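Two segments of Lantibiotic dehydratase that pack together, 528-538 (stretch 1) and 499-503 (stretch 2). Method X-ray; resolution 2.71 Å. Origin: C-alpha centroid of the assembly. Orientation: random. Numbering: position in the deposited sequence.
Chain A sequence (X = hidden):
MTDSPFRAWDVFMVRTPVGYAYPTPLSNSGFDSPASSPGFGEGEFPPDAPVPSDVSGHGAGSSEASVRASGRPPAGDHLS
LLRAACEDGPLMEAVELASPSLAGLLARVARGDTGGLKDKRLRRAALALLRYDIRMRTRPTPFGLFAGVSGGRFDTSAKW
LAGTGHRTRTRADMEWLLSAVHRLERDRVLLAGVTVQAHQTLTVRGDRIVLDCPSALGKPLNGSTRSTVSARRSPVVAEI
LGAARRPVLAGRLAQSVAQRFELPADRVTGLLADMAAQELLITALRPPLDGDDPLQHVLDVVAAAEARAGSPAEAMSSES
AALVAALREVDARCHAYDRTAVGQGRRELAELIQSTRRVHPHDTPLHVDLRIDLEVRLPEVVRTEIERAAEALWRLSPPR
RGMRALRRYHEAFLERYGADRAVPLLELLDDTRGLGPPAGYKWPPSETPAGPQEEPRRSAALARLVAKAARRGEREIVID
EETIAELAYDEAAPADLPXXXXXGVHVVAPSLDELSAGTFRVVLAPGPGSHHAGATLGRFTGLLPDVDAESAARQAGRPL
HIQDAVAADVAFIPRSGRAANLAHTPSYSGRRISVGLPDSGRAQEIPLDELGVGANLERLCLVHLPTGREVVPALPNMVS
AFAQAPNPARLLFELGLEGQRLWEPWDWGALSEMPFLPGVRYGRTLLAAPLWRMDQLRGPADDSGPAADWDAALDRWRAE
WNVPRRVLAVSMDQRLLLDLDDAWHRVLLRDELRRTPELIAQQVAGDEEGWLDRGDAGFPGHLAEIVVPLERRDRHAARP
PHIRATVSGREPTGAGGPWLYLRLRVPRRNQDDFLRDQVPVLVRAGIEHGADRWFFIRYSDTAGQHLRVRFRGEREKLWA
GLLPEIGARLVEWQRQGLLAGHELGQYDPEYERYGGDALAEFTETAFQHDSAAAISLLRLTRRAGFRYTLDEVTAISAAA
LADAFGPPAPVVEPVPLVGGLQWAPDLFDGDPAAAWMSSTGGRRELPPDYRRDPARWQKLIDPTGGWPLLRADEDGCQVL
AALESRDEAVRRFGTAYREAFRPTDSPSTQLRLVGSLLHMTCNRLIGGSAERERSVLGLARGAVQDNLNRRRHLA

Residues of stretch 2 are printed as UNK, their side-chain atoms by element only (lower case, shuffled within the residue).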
# COMPACT_ATOMS: atom_id res chain seq x y z
N PRO A 528 12.72 20.15 -14.78
CA PRO A 528 13.51 18.93 -14.60
C PRO A 528 14.93 19.02 -15.18
O PRO A 528 15.17 19.71 -16.18
CB PRO A 528 12.70 17.86 -15.34
CG PRO A 528 11.97 18.61 -16.39
CD PRO A 528 11.66 19.97 -15.79
N GLY A 529 15.86 18.34 -14.52
CA GLY A 529 17.20 18.17 -15.05
C GLY A 529 17.23 16.92 -15.90
O GLY A 529 16.17 16.33 -16.20
N SER A 530 18.42 16.47 -16.26
CA SER A 530 18.56 15.31 -17.10
C SER A 530 19.59 14.34 -16.51
O SER A 530 20.31 14.68 -15.57
CB SER A 530 18.96 15.74 -18.50
OG SER A 530 20.33 15.50 -18.72
N HIS A 531 19.63 13.11 -17.02
CA HIS A 531 20.64 12.19 -16.54
C HIS A 531 21.66 11.86 -17.62
O HIS A 531 22.46 10.93 -17.48
CB HIS A 531 19.97 10.93 -16.01
CG HIS A 531 19.21 11.18 -14.74
ND1 HIS A 531 19.83 11.56 -13.57
CD2 HIS A 531 17.88 11.15 -14.48
CE1 HIS A 531 18.91 11.74 -12.63
NE2 HIS A 531 17.72 11.50 -13.16
N HIS A 532 21.68 12.68 -18.67
CA HIS A 532 22.60 12.48 -19.79
C HIS A 532 23.28 13.77 -20.26
O HIS A 532 22.62 14.70 -20.70
CB HIS A 532 21.85 11.88 -20.97
CG HIS A 532 22.73 11.60 -22.15
ND1 HIS A 532 23.53 10.48 -22.23
CD2 HIS A 532 22.95 12.31 -23.28
CE1 HIS A 532 24.18 10.50 -23.37
NE2 HIS A 532 23.86 11.60 -24.03
N ALA A 533 24.60 13.83 -20.16
CA ALA A 533 25.33 14.99 -20.71
C ALA A 533 25.07 15.15 -22.21
O ALA A 533 25.42 14.26 -22.99
CB ALA A 533 26.81 14.82 -20.47
N GLY A 534 24.40 16.22 -22.61
CA GLY A 534 24.09 16.39 -24.03
C GLY A 534 22.60 16.30 -24.40
O GLY A 534 22.19 16.70 -25.50
N ALA A 535 21.78 15.77 -23.48
CA ALA A 535 20.38 15.55 -23.78
C ALA A 535 19.65 16.85 -24.07
O ALA A 535 18.89 16.92 -25.04
CB ALA A 535 19.71 14.81 -22.63
N THR A 536 19.88 17.87 -23.24
CA THR A 536 19.19 19.13 -23.41
C THR A 536 19.66 19.86 -24.68
O THR A 536 18.88 20.52 -25.35
CB THR A 536 19.38 20.06 -22.19
OG1 THR A 536 18.87 19.42 -21.02
CG2 THR A 536 18.62 21.38 -22.39
N LEU A 537 20.94 19.70 -25.02
CA LEU A 537 21.51 20.40 -26.16
C LEU A 537 21.04 19.76 -27.47
O LEU A 537 21.07 20.39 -28.53
CB LEU A 537 23.04 20.40 -26.08
CG LEU A 537 23.75 21.21 -24.98
CD1 LEU A 537 23.48 20.73 -23.56
CD2 LEU A 537 25.22 21.19 -25.24
N GLY A 538 20.61 18.51 -27.36
CA GLY A 538 20.34 17.66 -28.49
C GLY A 538 19.54 18.21 -29.65
O GLY A 538 20.02 18.18 -30.79
N UNK A 499 27.09 8.32 -14.61
CA UNK A 499 27.91 8.73 -15.76
C UNK A 499 27.82 10.22 -16.05
O UNK A 499 28.84 10.88 -16.21
o UNK A 499 28.46 5.91 -16.18
n UNK A 499 26.61 5.78 -17.45
c UNK A 499 27.53 7.96 -17.03
c UNK A 499 27.57 6.46 -16.84
N UNK A 500 26.62 10.78 -16.11
CA UNK A 500 26.48 12.19 -16.43
C UNK A 500 25.17 12.85 -15.94
O UNK A 500 24.31 12.19 -15.39
o UNK A 500 25.58 12.01 -18.73
c UNK A 500 26.70 12.41 -17.93
N UNK A 501 25.06 14.16 -16.10
CA UNK A 501 23.86 14.88 -15.70
C UNK A 501 23.84 16.29 -16.31
O UNK A 501 24.82 16.70 -16.93
c UNK A 501 24.07 16.37 -12.21
c UNK A 501 25.92 14.82 -12.92
c UNK A 501 23.71 14.94 -14.17
c UNK A 501 24.75 15.72 -13.38
N UNK A 502 22.72 17.00 -16.16
CA UNK A 502 22.58 18.37 -16.66
C UNK A 502 21.80 19.18 -15.65
O UNK A 502 20.70 18.81 -15.28
o UNK A 502 20.80 17.68 -20.59
c UNK A 502 21.87 18.39 -18.02
c UNK A 502 22.74 17.80 -19.15
o UNK A 502 22.80 17.76 -21.52
c UNK A 502 22.05 17.75 -20.52
N UNK A 503 22.39 20.28 -15.19
CA UNK A 503 21.69 21.22 -14.32
C UNK A 503 21.44 22.45 -15.16
O UNK A 503 22.29 22.85 -15.95
c UNK A 503 21.68 19.70 -11.61
c UNK A 503 22.53 21.56 -13.08
c UNK A 503 23.94 20.71 -11.13
c UNK A 503 22.93 20.35 -12.22
O HOH W 1 22.52 11.25 -13.39

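Position 499 carries four side-chain atoms beyond the backbone: two carbons in line, the second bearing one oxygen and one nitrogen. Its side chain makes no contact with stretch 1. A planar end with one oxygen and one nitrogen is a carboxamide, and with a single carbon before it the residue is asparagine, N499. Buried polar groups need partners, and both ends of this amide find theirs elsewhere in the structure.

Position 500 has the smallest polar side chain possible, one carbon and then one oxygen. That oxygen lies 2.5 Å from the backbone N of A533, with the N-H pointing almost straight at it. One carbon carrying a hydroxyl is serine, S500. The short side chain, with chi1 in the p well, lets OG accept the A533 amide proton while the CB of S500 approaches the CB of A533 to 3.5 Å; the fit of small group against small group is tight. Its carbonyl O lies 3.1 Å from the O of H531, a pair of acceptors that cannot bond directly. Water 1 donates to S500 O over 2.8 Å and lies 2.7 Å from ND1 of H531, so this carbonyl has a donor even though H531 O cannot be one.

Position 501 shows four carbons and no heteroatom, forked at the second carbon from the backbone. Its CB lies 3.7 Å from O of S530, and its CA comes within 3.6 Å of the same O in a CA-H...O contact. The forked four-carbon chain makes it leucine, L501. CA-to-CB points away from stretch 1 overall, as expected for a strand residue between two neighbors that point toward it, so its hydrocarbon branches lie off the contact, and a nonpolar side chain leaves no polar group there unpaired. The contact is made by the backbone and by CB.

Position 502 has three carbons in line, the third carrying two oxygens. One of these lies 2.5 Å from the N of G534, and the other 2.6 Å from the OG1 of T536. A carboxylate at the end of two methylenes is glutamate, E502. With chi2 near t the chain extends far enough to place its acid among several donors. OE1 receives OG of S530 at 2.9 Å, OG1 of T536, and N of T536 at 2.8 Å; OE2 takes the very short bond from N of G534. A buried carboxylate needs such donors, and the turn from H532 to A535 supplies G534 N.

At position 503 four carbons again fork at the second; CA-to-CB points away and, although the end comes nearer, none touches stretch 1. It is leucine, L503, and a nonpolar residue suits this buried place.

The contact therefore combines a slight backbone pairing with a strong side-chain anchor. S530 and E502 form a single antiparallel bridge, whose two bonds, S530 N to E502 O and E502 N to S530 O, are both weak at 3.4 Å. The alternation of the strand sends S500 and E502 toward stretch 1, where serine secures A533 and the glutamate, covered over 152 Å², gathers G534 N from the turn, both donors of T536 just beyond it, and OG of S530.

Stretch 2 499-503: NSLEL
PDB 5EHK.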